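Putative oxidoreductase molybdopterin-binding subunit (Sulfolobus tokodaii, PDB 4ZOH) probably serves as the catalytic, molybdenum-bearing subunit of an oxidoreductase of the xanthine dehydrogenase and aldehyde oxidase family, binding pterin cytosine dinucleotide. Local coordinates at residues E413-R424 with I474-R485; I489-K500 with D553-K561. One frame throughout, in Å; residues are numbered along the deposited sequence.

Contact 1. Residues E413-R424 with I474-R485. With MCN (pterin cytosine dinucleotide), chain D.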
loop_
_atom_site.group_PDB
_atom_site.type_symbol
_atom_site.label_atom_id
_atom_site.label_comp_id
_atom_site.label_asym_id
_atom_site.label_seq_id
_atom_site.Cartn_x
_atom_site.Cartn_y
_atom_site.Cartn_z
ATOM N N GLU A 413 31.605 24.922 -14.880
ATOM C CA GLU A 413 30.759 24.269 -13.934
ATOM C C GLU A 413 31.378 22.937 -13.620
ATOM O O GLU A 413 32.198 22.459 -14.416
ATOM C CB GLU A 413 29.291 24.219 -14.506
ATOM C CG GLU A 413 28.351 23.041 -14.219
ATOM C CD GLU A 413 27.850 22.980 -12.776
ATOM O OE1 GLU A 413 28.547 23.569 -11.858
ATOM O OE2 GLU A 413 26.773 22.328 -12.554
ATOM N N ILE A 414 31.030 22.352 -12.451
ATOM C CA ILE A 414 31.612 21.054 -12.022
ATOM C C ILE A 414 30.483 20.061 -11.836
ATOM O O ILE A 414 29.504 20.387 -11.232
ATOM C CB ILE A 414 32.527 21.193 -10.761
ATOM C CG1 ILE A 414 31.927 22.193 -9.750
ATOM C CG2 ILE A 414 33.925 21.674 -11.197
ATOM C CD1 ILE A 414 32.600 22.253 -8.354
ATOM N N THR A 415 30.630 18.845 -12.344
ATOM C CA THR A 415 29.488 17.923 -12.336
ATOM C C THR A 415 30.022 16.525 -12.241
ATOM O O THR A 415 31.230 16.331 -12.420
ATOM C CB THR A 415 28.678 17.995 -13.684
ATOM O OG1 THR A 415 29.422 17.318 -14.707
ATOM C CG2 THR A 415 28.300 19.444 -14.079
ATOM N N ALA A 416 29.109 15.554 -12.010
ATOM C CA ALA A 416 29.404 14.112 -12.107
ATOM C C ALA A 416 30.384 13.649 -10.998
ATOM O O ALA A 416 31.402 12.951 -11.225
ATOM C CB ALA A 416 29.899 13.740 -13.500
ATOM N N PHE A 417 30.063 14.064 -9.798
ATOM C CA PHE A 417 30.791 13.685 -8.595
ATOM C C PHE A 417 30.648 12.198 -8.301
ATOM O O PHE A 417 29.651 11.504 -8.728
ATOM C CB PHE A 417 30.262 14.511 -7.436
ATOM C CG PHE A 417 30.257 15.993 -7.694
ATOM C CD1 PHE A 417 31.324 16.804 -7.242
ATOM C CD2 PHE A 417 29.195 16.607 -8.415
ATOM C CE1 PHE A 417 31.312 18.197 -7.469
ATOM C CE2 PHE A 417 29.205 17.998 -8.664
ATOM C CZ PHE A 417 30.272 18.787 -8.184
ATOM N N GLY A 418 31.675 11.664 -7.622
ATOM C CA GLY A 418 31.685 10.244 -7.257
ATOM C C GLY A 418 30.830 9.989 -6.022
ATOM O O GLY A 418 29.978 10.853 -5.666
ATOM N N PRO A 419 31.102 8.881 -5.300
ATOM C CA PRO A 419 32.321 8.090 -5.484
ATOM C C PRO A 419 32.079 6.956 -6.417
ATOM O O PRO A 419 33.019 6.352 -6.977
ATOM C CB PRO A 419 32.611 7.566 -4.035
ATOM C CG PRO A 419 31.199 7.404 -3.470
ATOM C CD PRO A 419 30.546 8.698 -3.933
ATOM N N TRP A 420 30.813 6.619 -6.600
ATOM C CA TRP A 420 30.525 5.441 -7.441
ATOM C C TRP A 420 29.045 5.491 -7.788
ATOM O O TRP A 420 28.307 6.355 -7.285
ATOM C CB TRP A 420 30.932 4.092 -6.742
ATOM C CG TRP A 420 30.650 3.982 -5.299
ATOM C CD1 TRP A 420 31.569 4.168 -4.250
ATOM C CD2 TRP A 420 29.400 3.633 -4.667
ATOM N NE1 TRP A 420 30.929 4.020 -3.033
ATOM C CE2 TRP A 420 29.622 3.646 -3.244
ATOM C CE3 TRP A 420 28.135 3.251 -5.149
ATOM C CZ2 TRP A 420 28.593 3.368 -2.303
ATOM C CZ3 TRP A 420 27.103 2.989 -4.206
ATOM C CH2 TRP A 420 27.358 3.002 -2.792
ATOM N N GLU A 421 28.599 4.597 -8.645
ATOM C CA GLU A 421 27.131 4.492 -8.821
ATOM C C GLU A 421 26.826 3.102 -9.283
ATOM O O GLU A 421 27.739 2.435 -9.797
ATOM C CB GLU A 421 26.539 5.635 -9.701
ATOM C CG GLU A 421 25.006 5.605 -9.777
ATOM C CD GLU A 421 24.429 5.665 -8.377
ATOM O OE1 GLU A 421 24.308 6.787 -7.815
ATOM O OE2 GLU A 421 24.166 4.562 -7.856
ATOM N N VAL A 422 25.578 2.636 -9.124
ATOM C CA VAL A 422 25.272 1.229 -9.365
ATOM C C VAL A 422 24.229 1.034 -10.464
ATOM O O VAL A 422 23.387 1.883 -10.689
ATOM C CB VAL A 422 24.805 0.579 -8.003
ATOM C CG1 VAL A 422 24.699 -0.916 -8.092
ATOM C CG2 VAL A 422 25.743 1.005 -6.840
ATOM N N ALA A 423 24.269 -0.099 -11.148
ATOM C CA ALA A 423 23.190 -0.449 -12.058
ATOM C C ALA A 423 23.066 -1.953 -11.975
ATOM O O ALA A 423 24.128 -2.654 -11.978
ATOM C CB ALA A 423 23.515 0.003 -13.514
ATOM N N ARG A 424 21.818 -2.442 -11.946
ATOM C CA ARG A 424 21.564 -3.873 -12.022
ATOM C C ARG A 424 20.751 -4.124 -13.303
ATOM O O ARG A 424 19.831 -3.377 -13.543
ATOM C CB ARG A 424 20.788 -4.330 -10.743
ATOM C CG ARG A 424 19.990 -5.610 -10.865
ATOM C CD ARG A 424 19.276 -6.014 -9.582
ATOM N NE ARG A 424 18.523 -7.265 -9.828
ATOM C CZ ARG A 424 17.232 -7.480 -9.581
ATOM N NH1 ARG A 424 16.466 -6.570 -8.996
ATOM N NH2 ARG A 424 16.723 -8.653 -9.877
ATOM N N ILE A 474 15.577 -3.547 -4.439
ATOM C CA ILE A 474 15.608 -4.035 -5.829
ATOM C C ILE A 474 17.015 -3.833 -6.452
ATOM O O ILE A 474 17.228 -4.157 -7.628
ATOM C CB ILE A 474 14.521 -3.384 -6.706
ATOM C CG1 ILE A 474 14.812 -1.899 -6.844
ATOM C CG2 ILE A 474 13.117 -3.649 -6.159
ATOM C CD1 ILE A 474 13.818 -1.145 -7.704
ATOM N N ILE A 475 17.933 -3.195 -5.700
ATOM C CA ILE A 475 19.315 -3.007 -6.169
ATOM C C ILE A 475 20.275 -3.009 -4.970
ATOM O O ILE A 475 19.897 -2.578 -3.840
ATOM C CB ILE A 475 19.466 -1.744 -7.065
ATOM C CG1 ILE A 475 20.820 -1.740 -7.857
ATOM C CG2 ILE A 475 19.173 -0.454 -6.319
ATOM C CD1 ILE A 475 20.973 -0.618 -8.872
ATOM N N GLU A 476 21.492 -3.484 -5.210
ATOM C CA GLU A 476 22.507 -3.576 -4.153
ATOM C C GLU A 476 22.642 -2.262 -3.367
ATOM O O GLU A 476 22.634 -2.288 -2.156
ATOM C CB GLU A 476 23.867 -4.033 -4.693
ATOM C CG GLU A 476 24.906 -4.211 -3.598
ATOM C CD GLU A 476 26.296 -4.700 -4.067
ATOM O OE1 GLU A 476 26.601 -4.637 -5.282
ATOM O OE2 GLU A 476 27.042 -5.260 -3.206
ATOM N N ASP A 477 22.733 -1.110 -4.035
ATOM C CA ASP A 477 23.001 0.133 -3.357
ATOM C C ASP A 477 22.959 1.266 -4.378
ATOM O O ASP A 477 22.614 1.064 -5.540
ATOM C CB ASP A 477 24.389 0.118 -2.616
ATOM C CG ASP A 477 24.348 0.853 -1.281
ATOM O OD1 ASP A 477 24.801 0.331 -0.250
ATOM O OD2 ASP A 477 23.861 1.979 -1.232
ATOM N N GLY A 478 23.265 2.463 -3.927
ATOM C CA GLY A 478 23.306 3.594 -4.840
ATOM C C GLY A 478 23.824 4.798 -4.123
ATOM O O GLY A 478 23.894 4.838 -2.871
ATOM N N ILE A 479 24.159 5.804 -4.926
ATOM C CA ILE A 479 24.482 7.076 -4.360
ATOM C C ILE A 479 23.305 8.038 -4.382
ATOM O O ILE A 479 22.804 8.403 -3.306
ATOM C CB ILE A 479 25.850 7.656 -4.901
ATOM C CG1 ILE A 479 27.000 6.765 -4.381
ATOM C CG2 ILE A 479 26.005 9.151 -4.522
ATOM C CD1 ILE A 479 27.312 6.948 -2.869
ATOM N N GLY A 480 22.910 8.513 -5.575
ATOM C CA GLY A 480 21.743 9.406 -5.647
ATOM C C GLY A 480 21.758 10.375 -6.832
ATOM O O GLY A 480 22.630 10.279 -7.674
ATOM N N THR A 481 20.748 11.264 -6.896
ATOM C CA THR A 481 20.577 12.254 -7.948
ATOM C C THR A 481 20.736 13.609 -7.315
ATOM O O THR A 481 19.950 14.025 -6.498
ATOM C CB THR A 481 19.199 12.090 -8.681
ATOM O OG1 THR A 481 19.236 10.877 -9.456
ATOM C CG2 THR A 481 18.849 13.297 -9.579
ATOM N N TRP A 482 21.845 14.246 -7.696
ATOM C CA TRP A 482 22.302 15.594 -7.267
ATOM C C TRP A 482 23.659 15.832 -7.988
ATOM O O TRP A 482 24.181 14.923 -8.632
ATOM C CB TRP A 482 22.490 15.693 -5.738
ATOM C CG TRP A 482 23.295 14.535 -5.117
ATOM C CD1 TRP A 482 24.624 14.206 -5.361
ATOM C CD2 TRP A 482 22.795 13.518 -4.210
ATOM N NE1 TRP A 482 24.968 13.070 -4.620
ATOM C CE2 TRP A 482 23.871 12.654 -3.898
ATOM C CE3 TRP A 482 21.554 13.295 -3.584
ATOM C CZ2 TRP A 482 23.739 11.587 -2.977
ATOM C CZ3 TRP A 482 21.431 12.223 -2.704
ATOM C CH2 TRP A 482 22.517 11.403 -2.386
ATOM N N GLY A 483 24.241 17.023 -7.882
ATOM C CA GLY A 483 25.513 17.334 -8.582
ATOM C C GLY A 483 25.548 16.975 -10.085
ATOM O O GLY A 483 26.634 16.655 -10.619
ATOM N N SER A 484 24.371 16.987 -10.742
ATOM C CA SER A 484 24.248 16.773 -12.178
ATOM C C SER A 484 25.115 15.595 -12.589
ATOM O O SER A 484 25.922 15.656 -13.533
ATOM C CB SER A 484 24.594 18.055 -12.899
ATOM O OG SER A 484 23.787 19.148 -12.408
ATOM N N ARG A 485 24.906 14.504 -11.867
ATOM C CA ARG A 485 25.733 13.318 -11.968
ATOM C C ARG A 485 24.986 12.166 -12.574
ATOM O O ARG A 485 25.587 11.177 -12.965
ATOM C CB ARG A 485 26.248 12.906 -10.532
ATOM C CG ARG A 485 25.164 12.248 -9.636
ATOM C CD ARG A 485 25.600 12.130 -8.141
ATOM N NE ARG A 485 26.718 11.202 -7.986
ATOM C CZ ARG A 485 26.608 9.865 -8.052
ATOM N NH1 ARG A 485 25.399 9.323 -8.209
ATOM N NH2 ARG A 485 27.689 9.063 -7.944
HETATM N N1 MCN D . 21.254 15.038 -20.250
HETATM C C2 MCN D . 21.650 14.570 -21.493
HETATM N N3 MCN D . 22.935 14.730 -21.941
HETATM C C4 MCN D . 23.842 15.388 -21.118
HETATM C C5 MCN D . 23.457 15.867 -19.866
HETATM C C6 MCN D . 22.153 15.671 -19.410
HETATM O O2 MCN D . 20.883 13.980 -22.260
HETATM N N4 MCN D . 25.071 15.532 -21.563
HETATM C "C1'" MCN D . 19.867 14.799 -19.849
HETATM C C2D MCN D . 19.782 13.488 -19.063
HETATM O "O2'" MCN D . 19.469 12.389 -19.866
HETATM C "C3'" MCN D . 18.600 13.726 -18.162
HETATM C C4D MCN D . 18.921 15.091 -17.714
HETATM O O4D MCN D . 19.430 15.779 -18.937
HETATM O "O3'" MCN D . 17.384 13.712 -18.826
HETATM C "C5'" MCN D . 19.946 14.635 -16.693
HETATM O "O5'" MCN D . 20.685 15.629 -16.270
HETATM P PA MCN D . 22.043 15.418 -15.404
HETATM O O1A MCN D . 22.661 14.109 -15.354
HETATM O O2A MCN D . 22.783 16.616 -15.927
HETATM O O3A MCN D . 21.372 15.922 -13.940
HETATM P PB MCN D . 20.599 14.892 -12.967
HETATM O O1B MCN D . 21.642 14.258 -12.059
HETATM O O2B MCN D . 19.690 13.948 -13.622
HETATM O O3B MCN D . 19.730 15.902 -12.216
HETATM C C10 MCN D . 20.144 16.580 -10.998
HETATM C "C9'" MCN D . 19.897 18.065 -11.106
HETATM C "C8'" MCN D . 20.037 18.750 -9.852
HETATM S "S8'" MCN D . 21.521 18.592 -8.923
HETATM C "C7'" MCN D . 19.106 19.633 -9.394
HETATM S "S7'" MCN D . 19.325 20.604 -7.914
HETATM C "C6'" MCN D . 17.912 19.958 -10.150
HETATM C C7 MCN D . 18.089 19.541 -11.648
HETATM O "O9'" MCN D . 18.589 18.219 -11.647
HETATM N "N5'" MCN D . 16.688 19.423 -9.556
HETATM C C4A MCN D . 15.549 19.074 -10.309
HETATM N "N8'" MCN D . 16.767 19.562 -12.347
HETATM C C4B MCN D . 15.612 19.185 -11.728
HETATM N "N1'" MCN D . 14.561 18.919 -12.508
HETATM C "C2'" MCN D . 13.432 18.490 -11.947
HETATM N "N2'" MCN D . 12.421 18.217 -12.744
HETATM N "N3'" MCN D . 13.274 18.351 -10.529
HETATM C "C4'" MCN D . 14.352 18.667 -9.671
HETATM O "O4'" MCN D . 14.218 18.562 -8.417
HETATM O O HOH W 1 28.028 12.424 -5.227
#
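The contact between 413-424 and 474-485 is a buried, largely polar lacing of a strand and the loop leading into it onto a second loop that carries cofactor-pocket residues. At its middle Glu421 and Arg485 meet at about a right angle, their carboxylate and guanidinium planes 75° apart. Arg485 NH1 reaches Glu421 OE1 on its anti side in a 2.8 Å salt bridge, while Gly480 N uses the syn lone pair of the same oxygen. Ile479 N straddles the carboxylate, 3.1 Å from Glu421 OE1 and 3.2 Å from Glu421 OE2, so three donors from the loop grip OE1 and fix the rotation of the group. Glu421 CG lies anti to the backbone N (chi1 -175°) and the chain then bends at chi2, which lets OE2 also accept from Val422 N. The guanidinium also serves the backbone: Arg485 NE binds Phe417 O from above the carbonyl plane, NH2 binds Trp420 O at 2.9 Å, and NH1 donates to a lone pair of Gly480 O.

This is the molybdopterin-binding domain of the xanthine dehydrogenase family, and Thr481 to Arg485 belong to the pocket of the pterin cytosine dinucleotide; Gly483 N lies 3.3 Å from the dithiolene sulfur S8' of MCN. Gly483 O in turn accepts from Ala416 N at 3.0 Å and sits at the edge of the Phe417 ring. Farther along, Ile479 CG1 rests over the face of the Trp420 six-membered ring, a CH-pi contact 3.8 Å from its centroid. Beyond it Arg424 extends its chain to give NH1 to Ile474 O, and its NH2 forms a salt bridge with Asp553.

Contact 2. Residues I489-K500 with D553-K561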
loop_
_atom_site.group_PDB
_atom_site.type_symbol
_atom_site.label_atom_id
_atom_site.label_comp_id
_atom_site.label_asym_id
_atom_site.label_seq_id
_atom_site.Cartn_x
_atom_site.Cartn_y
_atom_site.Cartn_z
ATOM N N ILE A 489 27.379 9.567 -14.402
ATOM C CA ILE A 489 27.863 8.490 -13.509
ATOM C C ILE A 489 26.895 7.297 -13.469
ATOM O O ILE A 489 27.287 6.079 -13.583
ATOM C CB ILE A 489 28.106 9.041 -12.085
ATOM C CG1 ILE A 489 29.007 10.294 -12.108
ATOM C CG2 ILE A 489 28.761 7.950 -11.236
ATOM C CD1 ILE A 489 30.298 10.190 -12.954
ATOM N N GLY A 490 25.606 7.611 -13.296
ATOM C CA GLY A 490 24.619 6.548 -13.288
ATOM C C GLY A 490 24.535 5.928 -14.685
ATOM O O GLY A 490 24.348 4.718 -14.824
ATOM N N GLY A 491 24.675 6.733 -15.741
ATOM C CA GLY A 491 24.586 6.131 -17.120
ATOM C C GLY A 491 25.811 5.264 -17.425
ATOM O O GLY A 491 25.719 4.205 -18.098
ATOM N N SER A 492 26.968 5.674 -16.902
ATOM C CA SER A 492 28.152 4.813 -17.104
ATOM C C SER A 492 27.972 3.484 -16.398
ATOM O O SER A 492 28.301 2.410 -16.987
ATOM C CB SER A 492 29.406 5.539 -16.647
ATOM O OG SER A 492 29.633 6.663 -17.490
ATOM N N ALA A 493 27.382 3.515 -15.178
ATOM C CA ALA A 493 27.073 2.209 -14.531
ATOM C C ALA A 493 26.091 1.368 -15.417
ATOM O O ALA A 493 26.230 0.130 -15.572
ATOM C CB ALA A 493 26.571 2.411 -13.079
ATOM N N VAL A 494 25.105 2.048 -16.013
ATOM C CA VAL A 494 24.127 1.374 -16.918
ATOM C C VAL A 494 24.863 0.725 -18.141
ATOM O O VAL A 494 24.613 -0.420 -18.535
ATOM C CB VAL A 494 22.984 2.374 -17.309
ATOM C CG1 VAL A 494 22.193 1.925 -18.562
ATOM C CG2 VAL A 494 22.017 2.642 -16.117
ATOM N N LEU A 495 25.822 1.462 -18.693
ATOM C CA LEU A 495 26.588 1.012 -19.848
ATOM C C LEU A 495 27.410 -0.254 -19.487
ATOM O O LEU A 495 27.342 -1.276 -20.196
ATOM C CB LEU A 495 27.451 2.207 -20.268
ATOM C CG LEU A 495 27.882 2.569 -21.656
ATOM C CD1 LEU A 495 26.920 2.152 -22.732
ATOM C CD2 LEU A 495 28.089 4.081 -21.663
ATOM N N LEU A 496 28.127 -0.224 -18.357
ATOM C CA LEU A 496 28.840 -1.406 -17.861
ATOM C C LEU A 496 27.950 -2.640 -17.642
ATOM O O LEU A 496 28.304 -3.772 -18.053
ATOM C CB LEU A 496 29.591 -1.075 -16.555
ATOM C CG LEU A 496 30.750 -0.051 -16.611
ATOM C CD1 LEU A 496 31.297 0.182 -15.211
ATOM C CD2 LEU A 496 31.867 -0.565 -17.560
ATOM N N ALA A 497 26.760 -2.437 -17.046
ATOM C CA ALA A 497 25.956 -3.609 -16.695
ATOM C C ALA A 497 25.399 -4.184 -17.941
ATOM O O ALA A 497 25.328 -5.407 -18.080
ATOM C CB ALA A 497 24.829 -3.239 -15.750
ATOM N N SER A 498 24.951 -3.308 -18.853
ATOM C CA SER A 498 24.380 -3.791 -20.131
ATOM C C SER A 498 25.443 -4.572 -20.914
ATOM O O SER A 498 25.142 -5.591 -21.486
ATOM C CB SER A 498 23.889 -2.599 -20.956
ATOM O OG SER A 498 22.878 -1.928 -20.244
ATOM N N GLN A 499 26.681 -4.052 -20.910
ATOM C CA GLN A 499 27.815 -4.682 -21.625
ATOM C C GLN A 499 28.076 -6.087 -21.028
ATOM O O GLN A 499 28.124 -7.076 -21.790
ATOM C CB GLN A 499 29.080 -3.769 -21.611
ATOM C CG GLN A 499 30.276 -4.324 -22.458
ATOM C CD GLN A 499 29.877 -4.626 -23.927
ATOM O OE1 GLN A 499 29.268 -3.784 -24.608
ATOM N NE2 GLN A 499 30.155 -5.845 -24.385
ATOM N N LYS A 500 28.140 -6.181 -19.680
ATOM C CA LYS A 500 28.285 -7.481 -18.977
ATOM C C LYS A 500 27.201 -8.451 -19.416
ATOM O O LYS A 500 27.497 -9.620 -19.688
ATOM C CB LYS A 500 28.218 -7.354 -17.452
ATOM C CG LYS A 500 29.428 -6.731 -16.776
ATOM C CD LYS A 500 29.676 -7.461 -15.450
ATOM C CE LYS A 500 30.434 -6.609 -14.446
ATOM N NZ LYS A 500 29.466 -5.842 -13.618
ATOM N N ASP A 553 21.518 -12.037 -14.353
ATOM C CA ASP A 553 21.172 -10.911 -13.485
ATOM C C ASP A 553 22.537 -10.359 -13.127
ATOM O O ASP A 553 23.316 -11.049 -12.519
ATOM C CB ASP A 553 20.418 -11.411 -12.218
ATOM C CG ASP A 553 19.762 -10.268 -11.426
ATOM O OD1 ASP A 553 20.378 -9.182 -11.210
ATOM O OD2 ASP A 553 18.578 -10.415 -11.076
ATOM N N THR A 554 22.840 -9.127 -13.497
ATOM C CA THR A 554 24.170 -8.632 -13.251
ATOM C C THR A 554 24.198 -7.217 -12.723
ATOM O O THR A 554 23.324 -6.441 -13.046
ATOM C CB THR A 554 25.144 -8.874 -14.453
ATOM O OG1 THR A 554 26.492 -8.691 -13.974
ATOM C CG2 THR A 554 24.861 -7.969 -15.630
ATOM N N THR A 555 25.150 -6.928 -11.856
ATOM C CA THR A 555 25.233 -5.638 -11.190
ATOM C C THR A 555 26.602 -5.061 -11.447
ATOM O O THR A 555 27.607 -5.747 -11.289
ATOM C CB THR A 555 24.961 -5.786 -9.655
ATOM O OG1 THR A 555 23.604 -6.223 -9.469
ATOM C CG2 THR A 555 25.140 -4.478 -8.924
ATOM N N ALA A 556 26.662 -3.808 -11.853
ATOM C CA ALA A 556 27.948 -3.160 -12.119
ATOM C C ALA A 556 28.046 -1.974 -11.191
ATOM O O ALA A 556 27.071 -1.344 -10.878
ATOM C CB ALA A 556 28.035 -2.702 -13.561
ATOM N N ILE A 557 29.236 -1.679 -10.728
ATOM C CA ILE A 557 29.403 -0.515 -9.898
ATOM C C ILE A 557 30.438 0.212 -10.723
ATOM O O ILE A 557 31.495 -0.377 -11.057
ATOM C CB ILE A 557 29.937 -0.859 -8.487
ATOM C CG1 ILE A 557 28.908 -1.663 -7.665
ATOM C CG2 ILE A 557 30.409 0.408 -7.768
ATOM C CD1 ILE A 557 29.456 -2.257 -6.347
ATOM N N TYR A 558 30.130 1.457 -11.057
ATOM C CA TYR A 558 31.071 2.336 -11.726
ATOM C C TYR A 558 31.719 3.250 -10.685
ATOM O O TYR A 558 31.097 4.169 -10.182
ATOM C CB TYR A 558 30.348 3.138 -12.861
ATOM C CG TYR A 558 31.258 4.117 -13.590
ATOM C CD1 TYR A 558 32.314 3.649 -14.437
ATOM C CD2 TYR A 558 31.092 5.496 -13.439
ATOM C CE1 TYR A 558 33.157 4.551 -15.106
ATOM C CE2 TYR A 558 31.955 6.396 -14.095
ATOM C CZ TYR A 558 32.972 5.904 -14.927
ATOM O OH TYR A 558 33.784 6.758 -15.571
ATOM N N ASN A 559 32.950 2.928 -10.300
ATOM C CA ASN A 559 33.709 3.737 -9.330
ATOM C C ASN A 559 34.212 4.979 -10.078
ATOM O O ASN A 559 34.601 4.888 -11.200
ATOM C CB ASN A 559 34.840 2.922 -8.666
ATOM C CG ASN A 559 35.673 2.141 -9.687
ATOM O OD1 ASN A 559 35.126 1.472 -10.582
ATOM N ND2 ASN A 559 37.011 2.205 -9.558
ATOM N N VAL A 560 34.106 6.146 -9.492
ATOM C CA VAL A 560 34.495 7.377 -10.228
ATOM C C VAL A 560 35.965 7.723 -9.888
ATOM O O VAL A 560 36.244 8.228 -8.807
ATOM C CB VAL A 560 33.553 8.545 -9.900
ATOM C CG1 VAL A 560 34.036 9.882 -10.526
ATOM C CG2 VAL A 560 32.102 8.206 -10.318
ATOM N N LYS A 561 36.874 7.449 -10.826
ATOM C CA LYS A 561 38.288 7.769 -10.656
ATOM C C LYS A 561 38.660 9.190 -11.095
ATOM O O LYS A 561 39.599 9.744 -10.584
ATOM C CB LYS A 561 39.160 6.708 -11.338
ATOM C CG LYS A 561 39.183 5.419 -10.549
ATOM C CD LYS A 561 39.283 4.199 -11.454
ATOM C CE LYS A 561 40.273 3.167 -10.907
ATOM N NZ LYS A 561 40.553 2.140 -11.950
HETATM O O HOH W 2 31.088 -3.937 -11.292
#
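Apolar packing of helix 489-500 against strand 553-559 makes up most of this contact; the axes approach to 7.2 Å with their directions 142° apart. The helix, which follows the cofactor loop, lies across the sheet of the molybdopterin-binding domain that pairs 553-559 with strand 420-427. Small residues let the backbones come close: Ala497 CB and Ala556 CB are 3.9 Å apart, and Leu496 CB lies 3.7 Å from the same Ala556 methyl. Where the strand runs out, Ile489 CG2 presses on Val560 CG2 at 3.5 Å, tighter than usual for two methyl groups.

The aromatic contacts gather on Tyr558, whose CG stands anti to the backbone N (chi1 178°), laying the ring alongside the helix. Ser492 CB sits over the centre of one face, a CH-pi contact 3.6 Å from the centroid and 12° off the normal. Leu496 CD1 comes to the ring edge at CD1, and Ile489 CG2 approaches CD2. Replacing Tyr558 by an alanine would probably leave Ser492 CB and Leu496 CD1 without their ring surface, and His663 without the hydroxyl it bonds.

Polar contacts are few. Lys500, bent at chi2 and chi4, folds its chain past Thr554 OG1 and brings NZ to Thr555 O in a weak hydrogen bond of 3.0 Å; a water bound by Ile557 N lies within weak bonding distance of the same ammonium.

The helix therefore holds the sheet chiefly through shape, in the alanine-to-alanine approach and the covered tyrosine face, with the solvent-exposed Lys500 adding a weak polar tether.

Overall arrangement
From the N terminus, the chain first runs through 413-424, whose strand enters the four-stranded sheet, and contact 1 closes a loop of 49 intervening residues when 474-485 returns alongside it. Helix 486-512 follows directly, and contact 2 closes a second loop of 52 residues as strand 553-559 packs on that helix. The two loops are in series, neither nesting nor crossing, and the centres of the two contacts lie about 11 Å apart. Strands 420-427 and 553-559 are antiparallel neighbours, joined by backbone bonds such as Ala423 with Ala556. Together the contacts tie the cofactor loop, the helix after it and the sheet into one unit, which also touches the second copy of this subunit.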